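PDB 2HKU: A putative transcriptional regulator from Rhodococcus sp., which probably regulates transcription as a TetR-family protein that binds DNA through an N-terminal helix-turn-helix domain. Local coordinates for residues 24-27 with 28-32; 79-82 with 83-87; 110-113 with 114-117; 126-129 with 130-134; 167-170 with 171-175. All blocks are in the same frame, centred on the assembly; numbering follows the deposited sequence.

Interaction 1: residues 24-27 with 28-32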
loop_
_atom_site.group_PDB
_atom_site.type_symbol
_atom_site.label_atom_id
_atom_site.label_comp_id
_atom_site.label_asym_id
_atom_site.label_seq_id
_atom_site.Cartn_x
_atom_site.Cartn_y
_atom_site.Cartn_z
ATOM N N ALA A 24 10.744 -7.730 27.126
ATOM C CA ALA A 24 11.890 -8.378 26.483
ATOM C C ALA A 24 11.459 -9.010 25.140
ATOM O O ALA A 24 12.129 -8.873 24.131
ATOM C CB ALA A 24 12.561 -9.443 27.420
ATOM N N LEU A 25 10.341 -9.701 25.170
ATOM C CA LEU A 25 9.741 -10.335 23.971
ATOM C C LEU A 25 9.396 -9.307 22.874
ATOM O O LEU A 25 9.789 -9.429 21.680
ATOM C CB LEU A 25 8.507 -11.137 24.395
ATOM C CG LEU A 25 8.821 -12.532 24.920
ATOM C CD1 LEU A 25 7.538 -13.153 25.447
ATOM C CD2 LEU A 25 9.392 -13.423 23.804
ATOM N N PHE A 26 8.760 -8.235 23.336
ATOM C CA PHE A 26 8.311 -7.188 22.454
ATOM C C PHE A 26 9.450 -6.561 21.718
ATOM O O PHE A 26 9.405 -6.410 20.502
ATOM C CB PHE A 26 7.433 -6.176 23.183
ATOM C CG PHE A 26 6.460 -5.447 22.246
ATOM C CD1 PHE A 26 5.229 -6.009 21.937
ATOM C CD2 PHE A 26 6.784 -4.208 21.681
ATOM C CE1 PHE A 26 4.341 -5.349 21.099
ATOM C CE2 PHE A 26 5.872 -3.551 20.840
ATOM C CZ PHE A 26 4.681 -4.104 20.575
ATOM N N THR A 27 10.518 -6.217 22.446
ATOM C CA THR A 27 11.716 -5.650 21.844
ATOM C C THR A 27 12.403 -6.594 20.860
ATOM O O THR A 27 12.799 -6.167 19.815
ATOM C CB THR A 27 12.723 -5.183 22.982
ATOM O OG1 THR A 27 12.075 -4.125 23.716
ATOM C CG2 THR A 27 14.035 -4.662 22.421
ATOM N N ALA A 28 12.588 -7.866 21.226
ATOM C CA ALA A 28 13.318 -8.772 20.384
ATOM C C ALA A 28 12.461 -8.933 19.123
ATOM O O ALA A 28 12.950 -8.824 18.014
ATOM C CB ALA A 28 13.462 -10.082 21.073
ATOM N N ALA A 29 11.167 -9.163 19.349
ATOM C CA ALA A 29 10.184 -9.315 18.231
ATOM C C ALA A 29 10.243 -8.143 17.328
ATOM O O ALA A 29 10.320 -8.308 16.104
ATOM C CB ALA A 29 8.790 -9.487 18.754
ATOM N N THR A 30 10.216 -6.950 17.882
ATOM C CA THR A 30 10.266 -5.766 17.095
ATOM C C THR A 30 11.520 -5.744 16.230
ATOM O O THR A 30 11.450 -5.515 15.064
ATOM C CB THR A 30 10.161 -4.487 17.956
ATOM O OG1 THR A 30 8.960 -4.442 18.676
ATOM C CG2 THR A 30 10.271 -3.276 17.155
ATOM N N GLU A 31 12.681 -5.977 16.796
ATOM C CA GLU A 31 13.898 -5.890 15.965
ATOM C C GLU A 31 13.890 -6.900 14.825
ATOM O O GLU A 31 14.259 -6.591 13.708
ATOM C CB GLU A 31 15.180 -6.149 16.801
ATOM C CG GLU A 31 16.395 -5.494 16.039
ATOM C CD GLU A 31 17.798 -5.839 16.609
ATOM O OE1 GLU A 31 17.861 -6.494 17.708
ATOM O OE2 GLU A 31 18.820 -5.475 15.928
ATOM N N LEU A 32 13.543 -8.121 15.170
ATOM C CA LEU A 32 13.683 -9.265 14.243
ATOM C C LEU A 32 12.653 -9.193 13.147
ATOM O O LEU A 32 12.984 -9.422 11.990
ATOM C CB LEU A 32 13.559 -10.596 14.986
ATOM C CG LEU A 32 14.895 -10.926 15.695
ATOM C CD1 LEU A 32 14.717 -11.916 16.757
ATOM C CD2 LEU A 32 15.973 -11.446 14.706
#
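Phe26 lays the CD2-CE2 side of its ring beside the hydroxyl of Thr30, one helical turn on, with CD2 3.7 Å from Thr30 OG1; the two side chains cross at a slant. The ring reaches that place because its CG lies opposite the backbone N (chi1 -155°). The same hydroxyl is turned back on the helix. Thr30 OG1 donates to Phe26 O at 2.7 Å, while Thr30 N donates to that oxygen at 2.8 Å, so two bonds from one residue grip a single carbonyl. They arrive from opposite faces of the carbonyl plane, with the hydroxyl standing well above it. With a valine in place of Thr30, the second bond to Phe26 O would probably be lost, leaving this carbonyl to the amide of the same residue alone. Around this pair the ordinary i to i+4 bonds continue, from Ala29 N to Leu25 O at 2.7 Å and from Glu31 N to Thr27 O at 3.0 Å. The Phe26 ring also packs on Val70 and Ala73 of helix 63-87, and Leu25 faces Ile45 and Val56 of the predicted DNA-binding region. Helix 21-36 is the first helix of the TetR-type DNA-binding domain and packs here against the predicted helix-turn-helix. Chemically, Thr30 spends its hydroxyl on the backbone of its own helix, which lets a polar side chain sit against Val70 of helix 63-87.

Interaction 2: residues 79-82 with 83-87. With EDO (1,2-ethanediol), chain D.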
loop_
_atom_site.group_PDB
_atom_site.type_symbol
_atom_site.label_atom_id
_atom_site.label_comp_id
_atom_site.label_asym_id
_atom_site.label_seq_id
_atom_site.Cartn_x
_atom_site.Cartn_y
_atom_site.Cartn_z
ATOM N N GLY A 79 4.946 7.038 13.053
ATOM C CA GLY A 79 4.170 8.229 12.817
ATOM C C GLY A 79 4.468 9.329 13.866
ATOM O O GLY A 79 4.568 10.505 13.513
ATOM N N LYS A 80 4.578 8.979 15.144
ATOM C CA LYS A 80 4.897 10.018 16.163
ATOM C C LYS A 80 6.307 10.613 15.973
ATOM O O LYS A 80 6.495 11.820 16.100
ATOM C CB LYS A 80 4.743 9.451 17.585
ATOM C CG LYS A 80 4.835 10.559 18.652
ATOM C CD LYS A 80 5.096 9.933 20.007
ATOM C CE LYS A 80 4.875 10.998 21.140
ATOM N NZ LYS A 80 6.102 11.892 21.218
ATOM N N ARG A 81 7.281 9.757 15.668
ATOM C CA ARG A 81 8.649 10.209 15.364
ATOM C C ARG A 81 8.695 11.188 14.216
ATOM O O ARG A 81 9.359 12.255 14.322
ATOM C CB ARG A 81 9.583 9.012 15.182
ATOM C CG ARG A 81 10.960 9.298 14.569
ATOM C CD ARG A 81 11.848 10.185 15.511
ATOM N NE ARG A 81 11.757 9.767 16.899
ATOM C CZ ARG A 81 11.918 10.572 17.966
ATOM N NH1 ARG A 81 12.146 11.880 17.822
ATOM N NH2 ARG A 81 11.805 10.057 19.185
ATOM N N ALA A 82 7.917 10.929 13.142
ATOM C CA ALA A 82 7.819 11.824 12.031
ATOM C C ALA A 82 7.231 13.169 12.441
ATOM O O ALA A 82 7.766 14.212 12.055
ATOM C CB ALA A 82 6.944 11.193 10.810
ATOM N N GLU A 83 6.110 13.152 13.167
ATOM C CA GLU A 83 5.454 14.354 13.637
ATOM C C GLU A 83 6.419 15.139 14.615
ATOM O O GLU A 83 6.482 16.379 14.601
ATOM C CB GLU A 83 4.158 13.976 14.359
ATOM C CG GLU A 83 3.195 13.375 13.335
ATOM C CD GLU A 83 1.856 12.898 13.911
ATOM O OE1 GLU A 83 1.742 12.721 15.153
ATOM O OE2 GLU A 83 0.941 12.731 13.073
ATOM N N ASP A 84 7.203 14.386 15.350
ATOM C CA ASP A 84 8.036 14.971 16.375
ATOM C C ASP A 84 9.159 15.692 15.697
ATOM O O ASP A 84 9.373 16.867 15.996
ATOM C CB ASP A 84 8.523 13.895 17.318
ATOM C CG ASP A 84 7.589 13.680 18.456
ATOM O OD1 ASP A 84 6.690 14.530 18.659
ATOM O OD2 ASP A 84 7.783 12.695 19.185
ATOM N N ASP A 85 9.792 15.008 14.736
ATOM C CA ASP A 85 10.926 15.523 13.950
ATOM C C ASP A 85 10.471 16.658 13.086
ATOM O O ASP A 85 11.241 17.607 12.884
ATOM C CB ASP A 85 11.755 14.431 13.145
ATOM C CG ASP A 85 12.549 13.448 14.058
ATOM O OD1 ASP A 85 12.327 13.456 15.298
ATOM O OD2 ASP A 85 13.378 12.594 13.557
ATOM N N ALA A 86 9.215 16.647 12.625
ATOM C CA ALA A 86 8.622 17.780 11.906
ATOM C C ALA A 86 8.343 19.020 12.706
ATOM O O ALA A 86 8.316 20.128 12.146
ATOM C CB ALA A 86 7.312 17.365 11.234
ATOM N N ALA A 87 7.938 18.840 13.964
ATOM C CA ALA A 87 7.711 20.003 14.895
ATOM C C ALA A 87 9.028 20.834 15.147
ATOM O O ALA A 87 8.952 21.991 15.542
ATOM C CB ALA A 87 7.077 19.552 16.237
HETATM C C1 EDO D . 0.682 13.178 9.598
HETATM O O1 EDO D . 0.732 14.000 10.801
HETATM C C2 EDO D . 1.150 11.834 10.103
HETATM O O2 EDO D . -0.012 11.289 10.780
#
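Near the C-terminal end of helix 63-87, the helix that leads from the DNA-binding domain into the regulatory body, two i to i+4 salt bridges lie one after the other. Lys80 NZ reaches Asp84 OD2 at 2.8 Å, on the syn lone pair of that oxygen. The lysine chain runs out extended and bends only at its last torsion (chi4 -79°), which turns the ammonium in toward OD2. Arg81 makes the second bridge, its NH1 donating to Asp85 OD1 at 3.0 Å along a nearly straight bond (167°). The oxygen sits at the edge of the guanidinium, in its plane, although the guanidinium and carboxylate planes are turned 53° apart. Bends at chi2 and chi3 fold the arginine chain back, bringing its CD to 3.3 Å from Asp85 OD1. Beneath these pairs the backbone bonds continue, with Asp85 N to Arg81 O at 2.8 Å. Glu83 points to another side of the helix, where its OE2 accepts from both hydroxyls of an ethanediol, O1 at 2.6 Å and O2 at 2.9 Å. This molecule, probably from the crystallisation liquor, is also bonded to Trp169, Ser141 and Leu146. Ala82 and Ala86 pack on helix 92-104. Acid and base four residues apart on the outer side, with small alanines against the neighbouring helix, are typical of an amphipathic helix in an all-helical TetR-type fold.

Interaction 3: residues 110-113 with 114-117. With EDO (1,2-ethanediol), chain H.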
loop_
_atom_site.group_PDB
_atom_site.type_symbol
_atom_site.label_atom_id
_atom_site.label_comp_id
_atom_site.label_asym_id
_atom_site.label_seq_id
_atom_site.Cartn_x
_atom_site.Cartn_y
_atom_site.Cartn_z
ATOM N N SER A 110 8.945 0.222 9.465
ATOM C CA SER A 110 7.761 0.181 10.349
ATOM C C SER A 110 6.428 0.257 9.598
ATOM O O SER A 110 5.538 -0.527 9.877
ATOM C CB SER A 110 7.902 1.334 11.399
ATOM O OG SER A 110 9.023 1.039 12.225
ATOM N N VAL A 111 6.280 1.202 8.652
ATOM C CA VAL A 111 5.074 1.267 7.774
ATOM C C VAL A 111 4.952 -0.067 7.003
ATOM O O VAL A 111 3.842 -0.621 6.799
ATOM C CB VAL A 111 5.160 2.415 6.752
ATOM C CG1 VAL A 111 3.929 2.463 5.832
ATOM C CG2 VAL A 111 5.343 3.761 7.461
ATOM N N GLU A 112 6.076 -0.524 6.468
ATOM C CA GLU A 112 6.073 -1.741 5.662
ATOM C C GLU A 112 5.664 -2.976 6.498
ATOM O O GLU A 112 4.797 -3.770 6.085
ATOM C CB GLU A 112 7.419 -1.924 4.971
ATOM C CG GLU A 112 7.553 -3.284 4.306
ATOM C CD GLU A 112 8.954 -3.566 3.807
ATOM O OE1 GLU A 112 9.815 -2.613 3.718
ATOM O OE2 GLU A 112 9.178 -4.755 3.507
ATOM N N LEU A 113 6.196 -3.134 7.692
ATOM C CA LEU A 113 5.637 -4.146 8.586
ATOM C C LEU A 113 4.116 -4.054 8.846
ATOM O O LEU A 113 3.409 -5.104 8.919
ATOM C CB LEU A 113 6.339 -4.100 9.946
ATOM C CG LEU A 113 6.238 -5.214 10.932
ATOM C CD1 LEU A 113 6.812 -6.467 10.212
ATOM C CD2 LEU A 113 7.116 -4.858 12.137
ATOM N N PHE A 114 3.598 -2.833 9.006
ATOM C CA PHE A 114 2.207 -2.673 9.344
ATOM C C PHE A 114 1.381 -3.005 8.086
ATOM O O PHE A 114 0.309 -3.593 8.201
ATOM C CB PHE A 114 1.935 -1.207 9.714
ATOM C CG PHE A 114 0.472 -0.921 9.993
ATOM C CD1 PHE A 114 -0.213 -1.598 11.008
ATOM C CD2 PHE A 114 -0.200 0.070 9.253
ATOM C CE1 PHE A 114 -1.562 -1.314 11.284
ATOM C CE2 PHE A 114 -1.519 0.394 9.531
ATOM C CZ PHE A 114 -2.252 -0.298 10.511
ATOM N N THR A 115 1.851 -2.590 6.898
ATOM C CA THR A 115 1.215 -3.068 5.614
ATOM C C THR A 115 1.165 -4.619 5.518
ATOM O O THR A 115 0.123 -5.184 5.075
ATOM C CB THR A 115 1.815 -2.383 4.279
ATOM O OG1 THR A 115 3.147 -2.859 4.035
ATOM C CG2 THR A 115 1.778 -0.909 4.381
ATOM N N SER A 116 2.234 -5.308 5.947
ATOM C CA SER A 116 2.255 -6.793 5.961
ATOM C C SER A 116 1.284 -7.322 6.953
ATOM O O SER A 116 0.496 -8.299 6.653
ATOM C CB SER A 116 3.628 -7.383 6.233
ATOM O OG SER A 116 4.415 -7.007 5.113
ATOM N N ALA A 117 1.254 -6.656 8.109
ATOM C CA ALA A 117 0.216 -7.001 9.092
ATOM C C ALA A 117 -1.247 -6.840 8.552
ATOM O O ALA A 117 -2.085 -7.687 8.862
ATOM C CB ALA A 117 0.361 -6.239 10.407
HETATM C C1 EDO H . 2.773 -10.303 2.261
HETATM O O1 EDO H . 3.831 -10.823 1.353
HETATM C C2 EDO H . 3.077 -9.892 3.739
HETATM O O2 EDO H . 1.878 -10.124 4.631
#
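Thr115 and Glu112 meet through the hydroxyl of one and the backbone of the other, the glutamate side chain taking no part in the bond. Thr115 OG1 donates to Glu112 O at 2.8 Å, coming in from the side of the carbonyl at a C=O...donor angle of 117°. A chi1 of 71° places OG1 between the backbone N and the carbonyl carbon, where it can bend back three residues; the methyl CG2 then lies opposite the carbonyl carbon, 3.2 Å from Val111 O. Glu112 O takes a second, straighter approach from Ser116 N at 3.0 Å, so this carbonyl is gripped by a side chain and an amide together. The Glu112 chain is extended, and its OE1 is hydrogen-bonded to Thr180 OG1 of helix 161-181. Val111 directs CG1 alongside the threonine methyl, 4.3 Å from Thr115 CG2. Phe114 points in a different direction. Its ring leads away from residues 110-113 towards Ile131 and Leu138 of helix 125-152, while its CB stays 3.5 Å from Val111 O. Leu113 points differently again, packing on Phe67 and on Phe33 and Leu34 of helix 21-36. At the dimer side, Ser116 O accepts from O2 of an ethanediol at 3.1 Å, and that molecule also binds Ser116 of the second subunit; Thr115 packs there on Ile177 of the second subunit. Such a central helix, with packing faces for the DNA-binding domain, the regulatory helices and the partner subunit, is characteristic of the dimeric TetR-type fold.

Interaction 4: residues 126-129 with 130-134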
loop_
_atom_site.group_PDB
_atom_site.type_symbol
_atom_site.label_atom_id
_atom_site.label_comp_id
_atom_site.label_asym_id
_atom_site.label_seq_id
_atom_site.Cartn_x
_atom_site.Cartn_y
_atom_site.Cartn_z
ATOM N N GLU A 126 -9.967 -10.519 16.567
ATOM C CA GLU A 126 -9.030 -10.071 17.623
ATOM C C GLU A 126 -8.471 -8.873 16.927
ATOM O O GLU A 126 -8.258 -7.799 17.545
ATOM C CB GLU A 126 -7.927 -11.065 17.955
ATOM C CG GLU A 126 -8.299 -12.507 18.058
ATOM C CD GLU A 126 -7.123 -13.368 17.607
ATOM O OE1 GLU A 126 -6.013 -13.245 18.211
ATOM O OE2 GLU A 126 -7.305 -14.145 16.644
ATOM N N LEU A 127 -8.030 -9.063 15.683
ATOM C CA LEU A 127 -6.640 -9.042 15.325
ATOM C C LEU A 127 -6.889 -7.886 14.301
ATOM O O LEU A 127 -6.155 -6.937 14.259
ATOM C CB LEU A 127 -6.100 -10.318 14.687
ATOM C CG LEU A 127 -4.645 -10.659 15.050
ATOM C CD1 LEU A 127 -4.408 -10.752 16.562
ATOM C CD2 LEU A 127 -4.181 -11.932 14.359
ATOM N N ARG A 128 -7.983 -8.011 13.527
ATOM C CA ARG A 128 -8.599 -6.933 12.783
ATOM C C ARG A 128 -8.878 -5.651 13.645
ATOM O O ARG A 128 -8.691 -4.555 13.172
ATOM C CB ARG A 128 -9.883 -7.435 12.133
ATOM C CG ARG A 128 -10.437 -6.562 11.073
ATOM C CD ARG A 128 -11.954 -6.411 11.223
ATOM N NE ARG A 128 -12.566 -5.911 9.987
ATOM C CZ ARG A 128 -13.260 -4.768 9.856
ATOM N NH1 ARG A 128 -13.479 -3.963 10.905
ATOM N NH2 ARG A 128 -13.763 -4.442 8.658
ATOM N N ASP A 129 -9.298 -5.818 14.904
ATOM C CA ASP A 129 -9.528 -4.689 15.816
ATOM C C ASP A 129 -8.266 -3.887 16.170
ATOM O O ASP A 129 -8.299 -2.658 16.313
ATOM C CB ASP A 129 -10.229 -5.187 17.064
ATOM C CG ASP A 129 -11.663 -5.703 16.782
ATOM O OD1 ASP A 129 -12.239 -5.535 15.664
ATOM O OD2 ASP A 129 -12.191 -6.328 17.704
ATOM N N LEU A 130 -7.148 -4.584 16.304
ATOM C CA LEU A 130 -5.834 -3.934 16.524
ATOM C C LEU A 130 -5.491 -3.081 15.293
ATOM O O LEU A 130 -5.040 -1.932 15.439
ATOM C CB LEU A 130 -4.739 -4.996 16.625
ATOM C CG LEU A 130 -4.013 -5.456 17.904
ATOM C CD1 LEU A 130 -4.766 -5.201 19.136
ATOM C CD2 LEU A 130 -3.497 -6.917 17.845
ATOM N N ILE A 131 -5.698 -3.669 14.098
ATOM C CA ILE A 131 -5.420 -3.035 12.831
ATOM C C ILE A 131 -6.293 -1.803 12.687
ATOM O O ILE A 131 -5.789 -0.723 12.333
ATOM C CB ILE A 131 -5.672 -3.971 11.548
ATOM C CG1 ILE A 131 -4.615 -5.102 11.394
ATOM C CG2 ILE A 131 -5.603 -3.144 10.261
ATOM C CD1 ILE A 131 -3.192 -4.659 11.316
ATOM N N THR A 132 -7.623 -1.974 12.857
ATOM C CA THR A 132 -8.528 -0.865 12.671
ATOM C C THR A 132 -8.324 0.220 13.720
ATOM O O THR A 132 -8.433 1.416 13.413
ATOM C CB THR A 132 -10.037 -1.282 12.465
ATOM O OG1 THR A 132 -10.485 -1.990 13.583
ATOM C CG2 THR A 132 -10.128 -2.200 11.406
ATOM N N ASP A 133 -8.066 -0.150 14.963
ATOM C CA ASP A 133 -7.815 0.878 15.893
ATOM C C ASP A 133 -6.594 1.694 15.485
ATOM O O ASP A 133 -6.606 2.870 15.673
ATOM C CB ASP A 133 -7.585 0.364 17.317
ATOM C CG ASP A 133 -8.936 0.080 18.097
ATOM O OD1 ASP A 133 -10.036 0.442 17.599
ATOM O OD2 ASP A 133 -8.836 -0.513 19.180
ATOM N N THR A 134 -5.538 1.010 15.041
ATOM C CA THR A 134 -4.219 1.589 14.640
ATOM C C THR A 134 -4.412 2.532 13.472
ATOM O O THR A 134 -3.976 3.640 13.505
ATOM C CB THR A 134 -3.123 0.475 14.375
ATOM O OG1 THR A 134 -2.956 -0.311 15.576
ATOM C CG2 THR A 134 -1.696 1.086 13.956
#
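The guanidinium of Arg128 has the methyl of Thr132 lying obliquely to its plane, with NH1 3.8 Å from Thr132 CG2. This pair lies in the first turns of helix 125-152, in the C-terminal regulatory domain of a TetR-type fold. The arginine leaves the helix with CG opposite its backbone N (chi1 -165°) and bends at chi2, so that it runs askew past the threonine. Below, Arg128 O is gripped twice by the same threonine, from Thr132 N at 2.8 Å in a fairly straight bond (167°) and from Thr132 OG1 at 3.2 Å. Replacing Thr132 by an alanine would probably cost Arg128 O its second donor and leave the guanidinium without the methyl beside it. On another side of the helix the leucine pair Leu127 and Leu130 meets through CD1 and CD2 at 4.1 Å. The turn is looser here, since Ile131 N reaches Leu127 O only in a weak bond. Leu130 packs on Val68 and Glu69 of helix 63-87, and Ile131 on Ala117 and Met118 of helix 108-120. Arg128, Ile131 and Thr132 also touch Ala181 of the second subunit, which brings this turn into the dimer contact. One turn on, Leu130 O is held from opposite faces of its plane, by Thr134 N at 3.0 Å and by Thr134 OG1 at 2.6 Å.

Interaction 5: residues 167-170 with 171-175. With EDO (1,2-ethanediol), chain D.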
loop_
_atom_site.group_PDB
_atom_site.type_symbol
_atom_site.label_atom_id
_atom_site.label_comp_id
_atom_site.label_asym_id
_atom_site.label_seq_id
_atom_site.Cartn_x
_atom_site.Cartn_y
_atom_site.Cartn_z
ATOM N N ALA A 167 -6.082 10.468 2.589
ATOM C CA ALA A 167 -5.344 10.638 1.325
ATOM C C ALA A 167 -3.876 10.694 1.570
ATOM O O ALA A 167 -3.080 10.119 0.808
ATOM C CB ALA A 167 -5.809 11.936 0.599
ATOM N N PHE A 168 -3.486 11.319 2.673
ATOM C CA PHE A 168 -2.068 11.358 3.069
ATOM C C PHE A 168 -1.599 9.897 3.475
ATOM O O PHE A 168 -0.617 9.368 2.978
ATOM C CB PHE A 168 -1.823 12.308 4.253
ATOM C CG PHE A 168 -0.316 12.264 4.756
ATOM C CD1 PHE A 168 0.672 12.963 4.072
ATOM C CD2 PHE A 168 0.054 11.495 5.872
ATOM C CE1 PHE A 168 2.047 12.910 4.522
ATOM C CE2 PHE A 168 1.359 11.395 6.369
ATOM C CZ PHE A 168 2.409 12.075 5.657
ATOM N N TRP A 169 -2.310 9.258 4.385
ATOM C CA TRP A 169 -1.907 7.914 4.792
ATOM C C TRP A 169 -1.900 6.831 3.673
ATOM O O TRP A 169 -1.026 5.985 3.659
ATOM C CB TRP A 169 -2.656 7.456 6.076
ATOM C CG TRP A 169 -1.893 7.994 7.316
ATOM C CD1 TRP A 169 -2.248 9.063 8.109
ATOM C CD2 TRP A 169 -0.644 7.524 7.792
ATOM N NE1 TRP A 169 -1.252 9.283 9.059
ATOM C CE2 TRP A 169 -0.266 8.340 8.875
ATOM C CE3 TRP A 169 0.239 6.497 7.371
ATOM C CZ2 TRP A 169 0.939 8.154 9.555
ATOM C CZ3 TRP A 169 1.426 6.302 8.075
ATOM C CH2 TRP A 169 1.727 7.072 9.190
ATOM N N SER A 170 -2.945 6.764 2.856
ATOM C CA SER A 170 -2.930 5.726 1.783
ATOM C C SER A 170 -1.846 5.929 0.737
ATOM O O SER A 170 -1.281 4.962 0.278
ATOM C CB SER A 170 -4.259 5.674 1.086
ATOM O OG SER A 170 -4.590 6.970 0.684
ATOM N N ALA A 171 -1.503 7.195 0.432
ATOM C CA ALA A 171 -0.243 7.532 -0.353
ATOM C C ALA A 171 1.040 6.999 0.332
ATOM O O ALA A 171 1.908 6.346 -0.287
ATOM C CB ALA A 171 -0.115 9.090 -0.581
ATOM N N ILE A 172 1.195 7.338 1.625
ATOM C CA ILE A 172 2.303 6.807 2.356
ATOM C C ILE A 172 2.409 5.264 2.237
ATOM O O ILE A 172 3.462 4.768 1.898
ATOM C CB ILE A 172 2.348 7.300 3.857
ATOM C CG1 ILE A 172 2.588 8.848 3.928
ATOM C CG2 ILE A 172 3.351 6.484 4.629
ATOM C CD1 ILE A 172 4.037 9.322 3.542
ATOM N N PHE A 173 1.320 4.536 2.521
ATOM C CA PHE A 173 1.290 3.056 2.388
ATOM C C PHE A 173 1.698 2.588 0.998
ATOM O O PHE A 173 2.619 1.761 0.846
ATOM C CB PHE A 173 -0.112 2.501 2.745
ATOM C CG PHE A 173 -0.547 2.785 4.180
ATOM C CD1 PHE A 173 0.376 2.799 5.224
ATOM C CD2 PHE A 173 -1.885 3.019 4.462
ATOM C CE1 PHE A 173 -0.098 3.077 6.569
ATOM C CE2 PHE A 173 -2.377 3.277 5.759
ATOM C CZ PHE A 173 -1.515 3.324 6.771
ATOM N N GLY A 174 1.083 3.176 -0.014
ATOM C CA GLY A 174 1.357 2.773 -1.459
ATOM C C GLY A 174 2.778 3.160 -1.909
ATOM O O GLY A 174 3.433 2.436 -2.692
ATOM N N LEU A 175 3.272 4.302 -1.435
ATOM C CA LEU A 175 4.679 4.674 -1.721
ATOM C C LEU A 175 5.692 3.778 -1.020
ATOM O O LEU A 175 6.675 3.347 -1.637
ATOM C CB LEU A 175 5.000 6.148 -1.385
ATOM C CG LEU A 175 4.213 7.105 -2.201
ATOM C CD1 LEU A 175 3.958 8.537 -1.603
ATOM C CD2 LEU A 175 4.790 7.151 -3.591
HETATM C C1 EDO D . 0.682 13.178 9.598
HETATM O O1 EDO D . 0.732 14.000 10.801
HETATM C C2 EDO D . 1.150 11.834 10.103
HETATM O O2 EDO D . -0.012 11.289 10.780
#
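Ile172 lays its CG1 over one face of the Phe168 ring, 3.9 Å from the ring centroid and 21° off the normal, a CH-pi contact across one turn of helix 161-181. This helix runs through the regulatory core of the TetR-type fold. CG1 sits towards the rim of the face, nearest CZ at 3.7 Å. The isoleucine holds this place because CG1 lies opposite its carbonyl carbon (chi1 -65°), while its CG2 turns the other way and lies 4.0 Å from Trp169 CZ3. The indole also meets Phe173. Trp169 CE3 touches Phe173 CE1 at 3.5 Å, the two planes inclined at 39° in an oblique aromatic pair. Trp169 O lies over one face of the Phe173 ring, 3.2 Å from CD2, and also accepts from Phe173 N at 3.0 Å, so the residue whose amide bonds this carbonyl also turns a ring face to it. Farther out, other helices enclose these side chains. Phe168 is packed by Leu146 and by Leu99, Val100 and Leu103 of helix 92-104, and Phe173 by Leu135 and Leu138 of helix 125-152. Ser170 OG is bonded to Lys166 O. Ser170 packs on Gln178 of the second subunit and Phe173 on Ile177 of the second subunit, so the same helix also lines the dimer interface. The indole N-H is satisfied by an ethanediol that also binds Glu83: Trp169 NE1 donates to its O2 at 2.9 Å, and this oxygen lies at the edge of the indole, near its plane.

From the N terminus, interaction 1 falls on helix 21-36 of the DNA-binding domain, and interaction 2 near the end of helix 63-87. Interactions 3, 4 and 5 follow on helices 108-120, 125-152 and 161-181. Each is a single run of helix, so none closes a loop, and they neither nest nor cross. Interactions 3 and 4 touch where Phe114 CE1 lies 3.6 Å from Thr134 CG2; interactions 3 and 5 touch through Val111 and Phe173. Interactions 2 and 5, whose centres are about 16 Å apart, share one ethanediol. Helix 108-120 thereby joins two regulatory helices, and interactions 3, 4 and 5 all reach the second subunit.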